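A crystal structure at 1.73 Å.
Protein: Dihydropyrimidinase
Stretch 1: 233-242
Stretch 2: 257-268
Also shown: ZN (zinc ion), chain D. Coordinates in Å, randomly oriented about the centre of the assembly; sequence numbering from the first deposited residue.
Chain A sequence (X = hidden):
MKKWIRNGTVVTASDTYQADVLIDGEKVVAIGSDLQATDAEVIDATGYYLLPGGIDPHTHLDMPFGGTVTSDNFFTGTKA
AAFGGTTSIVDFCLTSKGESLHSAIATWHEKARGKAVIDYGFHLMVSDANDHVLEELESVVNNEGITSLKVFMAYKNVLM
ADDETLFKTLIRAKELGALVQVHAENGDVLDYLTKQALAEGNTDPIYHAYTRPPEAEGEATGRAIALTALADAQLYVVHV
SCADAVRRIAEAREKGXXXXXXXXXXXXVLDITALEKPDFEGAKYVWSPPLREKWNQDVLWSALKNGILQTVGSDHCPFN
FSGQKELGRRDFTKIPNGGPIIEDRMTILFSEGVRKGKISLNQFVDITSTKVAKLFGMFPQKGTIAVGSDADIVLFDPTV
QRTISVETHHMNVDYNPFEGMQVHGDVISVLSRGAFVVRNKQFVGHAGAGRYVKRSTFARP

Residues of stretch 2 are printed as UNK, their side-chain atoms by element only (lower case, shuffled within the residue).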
# COMPACT_ATOMS: atom_id res chain seq x y z
N ALA A 233 14.39 -17.20 1.11
CA ALA A 233 14.30 -18.32 0.16
C ALA A 233 13.63 -17.85 -1.14
O ALA A 233 13.61 -16.64 -1.44
CB ALA A 233 13.51 -19.46 0.80
N GLN A 234 13.16 -18.79 -1.96
CA GLN A 234 12.47 -18.37 -3.20
C GLN A 234 11.15 -19.13 -3.32
O GLN A 234 11.09 -20.32 -3.01
CB GLN A 234 13.34 -18.62 -4.45
CG GLN A 234 14.05 -20.02 -4.48
CD GLN A 234 15.49 -19.95 -3.91
OE1 GLN A 234 16.08 -18.87 -3.78
NE2 GLN A 234 16.05 -21.10 -3.53
N LEU A 235 10.08 -18.42 -3.70
CA LEU A 235 8.72 -18.94 -3.58
C LEU A 235 8.04 -18.82 -4.92
O LEU A 235 8.22 -17.81 -5.61
CB LEU A 235 7.91 -18.09 -2.56
CG LEU A 235 6.44 -18.54 -2.37
CD1 LEU A 235 6.44 -19.87 -1.51
CD2 LEU A 235 5.70 -17.45 -1.57
N TYR A 236 7.27 -19.83 -5.28
CA TYR A 236 6.45 -19.79 -6.49
C TYR A 236 5.01 -20.12 -6.10
O TYR A 236 4.72 -21.17 -5.61
CB TYR A 236 7.00 -20.80 -7.49
CG TYR A 236 6.25 -20.92 -8.80
CD1 TYR A 236 5.08 -21.68 -8.89
CD2 TYR A 236 6.83 -20.44 -9.99
CE1 TYR A 236 4.45 -21.91 -10.14
CE2 TYR A 236 6.21 -20.62 -11.23
CZ TYR A 236 5.03 -21.34 -11.30
OH TYR A 236 4.51 -21.67 -12.54
N VAL A 237 4.13 -19.14 -6.23
CA VAL A 237 2.75 -19.31 -5.83
C VAL A 237 1.98 -19.86 -7.03
O VAL A 237 1.83 -19.17 -8.05
CB VAL A 237 2.10 -17.96 -5.40
CG1 VAL A 237 0.65 -18.23 -4.84
CG2 VAL A 237 2.99 -17.24 -4.33
N VAL A 238 1.43 -21.08 -6.91
CA VAL A 238 0.76 -21.69 -8.09
C VAL A 238 -0.68 -21.14 -8.13
O VAL A 238 -1.17 -20.60 -7.14
CB VAL A 238 0.69 -23.25 -8.03
CG1 VAL A 238 2.10 -23.87 -7.85
CG2 VAL A 238 -0.22 -23.72 -6.87
N HIS A 239 -1.28 -21.23 -9.31
CA HIS A 239 -2.67 -20.78 -9.54
C HIS A 239 -3.09 -19.59 -8.68
O HIS A 239 -4.04 -19.69 -7.91
CB HIS A 239 -3.72 -21.95 -9.44
CG HIS A 239 -3.62 -22.82 -8.20
ND1 HIS A 239 -3.55 -22.31 -6.92
CD2 HIS A 239 -3.71 -24.18 -8.07
CE1 HIS A 239 -3.55 -23.32 -6.05
NE2 HIS A 239 -3.66 -24.46 -6.73
N VAL A 240 -2.48 -18.42 -8.93
CA VAL A 240 -2.98 -17.16 -8.34
C VAL A 240 -4.32 -16.80 -9.04
O VAL A 240 -4.38 -16.76 -10.28
CB VAL A 240 -1.92 -16.02 -8.54
CG1 VAL A 240 -2.47 -14.65 -8.03
CG2 VAL A 240 -0.65 -16.37 -7.79
N SER A 241 -5.42 -16.66 -8.27
CA SER A 241 -6.73 -16.51 -8.93
C SER A 241 -7.36 -15.15 -8.70
O SER A 241 -8.40 -14.83 -9.30
CB SER A 241 -7.71 -17.60 -8.45
OG SER A 241 -8.14 -17.36 -7.11
N CYS A 242 -6.83 -14.39 -7.75
CA CYS A 242 -7.56 -13.21 -7.29
C CYS A 242 -6.69 -12.03 -6.99
O CYS A 242 -5.47 -12.14 -6.76
CB CYS A 242 -8.43 -13.52 -6.08
SG CYS A 242 -7.51 -13.95 -4.57
N UNK A 257 11.94 -9.26 -2.74
CA UNK A 257 11.92 -10.67 -2.39
C UNK A 257 11.76 -11.55 -3.61
O UNK A 257 11.24 -11.11 -4.66
c UNK A 257 8.81 -9.10 3.25
c UNK A 257 10.11 -8.70 3.08
c UNK A 257 11.07 -10.14 -0.09
c UNK A 257 10.11 -9.85 0.90
c UNK A 257 10.76 -9.11 1.92
c UNK A 257 10.87 -10.97 -1.35
c UNK A 257 12.23 -9.53 0.31
c UNK A 257 8.79 -10.27 1.11
c UNK A 257 8.15 -9.88 2.28
n UNK A 257 12.05 -8.90 1.52
N UNK A 258 12.26 -12.78 -3.51
CA UNK A 258 12.26 -13.70 -4.66
C UNK A 258 10.98 -14.53 -4.68
O UNK A 258 10.94 -15.69 -4.25
c UNK A 258 13.55 -14.53 -4.63
o UNK A 258 14.77 -12.69 -5.57
c UNK A 258 14.79 -13.62 -4.75
n UNK A 258 15.69 -13.71 -3.80
N UNK A 259 9.89 -13.83 -5.03
CA UNK A 259 8.55 -14.38 -5.02
C UNK A 259 8.04 -14.29 -6.45
O UNK A 259 8.04 -13.20 -7.07
c UNK A 259 6.13 -14.05 -4.24
c UNK A 259 7.62 -13.57 -4.09
c UNK A 259 8.13 -13.70 -2.61
N UNK A 260 7.60 -15.45 -6.97
CA UNK A 260 7.08 -15.56 -8.35
C UNK A 260 5.67 -16.08 -8.29
O UNK A 260 5.29 -16.70 -7.31
c UNK A 260 9.39 -16.24 -9.07
c UNK A 260 11.54 -16.46 -7.95
c UNK A 260 7.92 -16.61 -9.14
c UNK A 260 9.90 -15.18 -9.80
c UNK A 260 12.05 -15.48 -8.74
c UNK A 260 11.24 -14.82 -9.67
o UNK A 260 13.38 -15.14 -8.59
c UNK A 260 10.22 -16.85 -8.12
N UNK A 261 4.89 -15.79 -9.34
CA UNK A 261 3.49 -16.24 -9.39
C UNK A 261 3.07 -16.79 -10.75
O UNK A 261 3.52 -16.32 -11.81
N UNK A 262 2.17 -17.77 -10.69
CA UNK A 262 1.61 -18.44 -11.85
C UNK A 262 0.11 -18.12 -11.87
O UNK A 262 -0.52 -18.06 -10.82
c UNK A 262 1.15 -20.86 -12.64
o UNK A 262 2.24 -22.97 -12.29
c UNK A 262 1.19 -22.31 -12.10
o UNK A 262 0.21 -22.72 -11.43
c UNK A 262 1.73 -19.94 -11.58
N UNK A 263 -0.49 -18.02 -13.07
CA UNK A 263 -1.97 -18.15 -13.11
C UNK A 263 -2.34 -19.17 -14.18
O UNK A 263 -1.45 -19.88 -14.70
c UNK A 263 -2.43 -16.19 -14.63
o UNK A 263 -4.09 -16.97 -12.96
c UNK A 263 -2.68 -16.79 -13.23
N UNK A 264 -3.64 -19.37 -14.41
CA UNK A 264 -4.11 -20.48 -15.23
C UNK A 264 -5.23 -19.96 -16.11
O UNK A 264 -5.93 -19.00 -15.71
s UNK A 264 -3.54 -22.19 -13.01
c UNK A 264 -4.68 -21.60 -14.34
N UNK A 265 -5.47 -20.62 -17.27
CA UNK A 265 -6.46 -20.08 -18.19
C UNK A 265 -7.84 -19.96 -17.55
O UNK A 265 -8.58 -19.03 -17.86
c UNK A 265 -4.75 -21.78 -17.81
c UNK A 265 -6.50 -21.13 -19.30
c UNK A 265 -5.14 -21.79 -19.27
N UNK A 266 -8.21 -20.93 -16.71
CA UNK A 266 -9.57 -20.90 -16.07
C UNK A 266 -9.82 -19.64 -15.25
O UNK A 266 -10.94 -19.13 -15.20
c UNK A 266 -9.85 -22.18 -15.24
c UNK A 266 -7.60 -23.29 -14.66
o UNK A 266 -7.17 -23.05 -15.79
n UNK A 266 -7.03 -24.17 -13.86
c UNK A 266 -8.81 -22.52 -14.10
N UNK A 267 -8.76 -19.07 -14.67
CA UNK A 267 -8.96 -17.87 -13.84
C UNK A 267 -8.94 -16.60 -14.69
O UNK A 267 -9.35 -15.56 -14.22
c UNK A 267 -9.15 -20.55 -10.34
c UNK A 267 -7.93 -17.80 -12.70
c UNK A 267 -9.12 -19.38 -11.10
c UNK A 267 -6.91 -21.14 -11.11
c UNK A 267 -6.88 -19.95 -11.84
c UNK A 267 -7.97 -19.07 -11.86
c UNK A 267 -8.06 -21.42 -10.35
o UNK A 267 -8.12 -22.58 -9.57
N UNK A 268 -8.45 -16.71 -15.93
CA UNK A 268 -8.42 -15.60 -16.87
C UNK A 268 -9.74 -15.38 -17.62
O UNK A 268 -10.08 -14.25 -17.93
c UNK A 268 -5.85 -15.65 -17.19
c UNK A 268 -4.75 -16.08 -18.24
c UNK A 268 -7.24 -15.69 -17.87
c UNK A 268 -5.59 -14.24 -16.62
ZN ZN D . -3.58 -26.57 -6.16
O HOH W 1 13.15 -13.91 -1.08
O HOH W 2 16.40 -16.32 -2.59
O HOH W 3 -10.23 -14.94 -11.57
O HOH W 4 -3.97 -28.59 -5.74
O HOH W 5 -5.74 -26.97 -6.59

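Position 257 has one carbon, then fused five- and six-membered rings holding eight carbons and one nitrogen. Its end leads away from stretch 1 and makes no contact there. This is W257.

Position 258 has two carbons, the second carrying one oxygen and one nitrogen. Its CB lies 4.1 Å from Q234 CB. That short amide is N258. A water accepts from N258 N and donates to A233 O, both at 2.8 Å, so it links the two backbones.

Position 259 has three carbons, forked at the first. One branch end sits near L235 and V237. This is V259; its CG1 is 4.3 Å from L235 CD2 and 4.5 Å from V237 CG2.

Position 260 has one carbon and a six-carbon ring bearing one oxygen. Its CB lies 4.1 Å from Y236 CD2, and Q234 CB meets the ring at its edge. This is Y260.

Position 261 has no side-chain atoms, so it is G261. Its CA is 3.6 Å from V237 O.

Position 262 has three carbons, the third carrying two oxygens. Both oxygens reach stretch 1. This is E262. Y236 OH donates to E262 OE2 at 2.6 Å, and H239 N donates to E262 OE1 at 3.0 Å.

Position 263 has one carbon carrying one oxygen and one carbon. The oxygen approaches the V240 carbonyl. This is T263, with OG1 donating to V240 O at 2.7 Å.

Position 264 has one carbon and one sulfur. It is C264, with SG 3.6 Å from H239 CB.

Position 265 has three carbons closing a ring onto the backbone nitrogen. It is P265, out of reach of stretch 1.

Position 266 has three carbons, the third carrying one oxygen and one nitrogen. It makes no contact with stretch 1. This is Q266.

Position 267 has one carbon and a six-carbon ring bearing one oxygen. S241 CB packs over one ring face, 3.8 Å from the centroid. This is Y267.

Position 268 has four carbons, forked at the second, and does not reach stretch 1. It is L268.

The contact is a parallel strand pairing. L235 N donates to N258 O at 2.9 Å, and Y260 N to L235 O at 2.8 Å. V237 N donates to Y260 O at 2.9 Å, and E262 N to V237 O at 3.0 Å. Beyond V237, the carboxylate of E262 takes the H239 amide, while V240 N donates to E262 O at 2.7 Å. H239 NE2 binds zinc at 2.2 Å, so E262 holds the backbone of a metal ligand.

Stretch 2 257-268: WNVYGETCPQYL
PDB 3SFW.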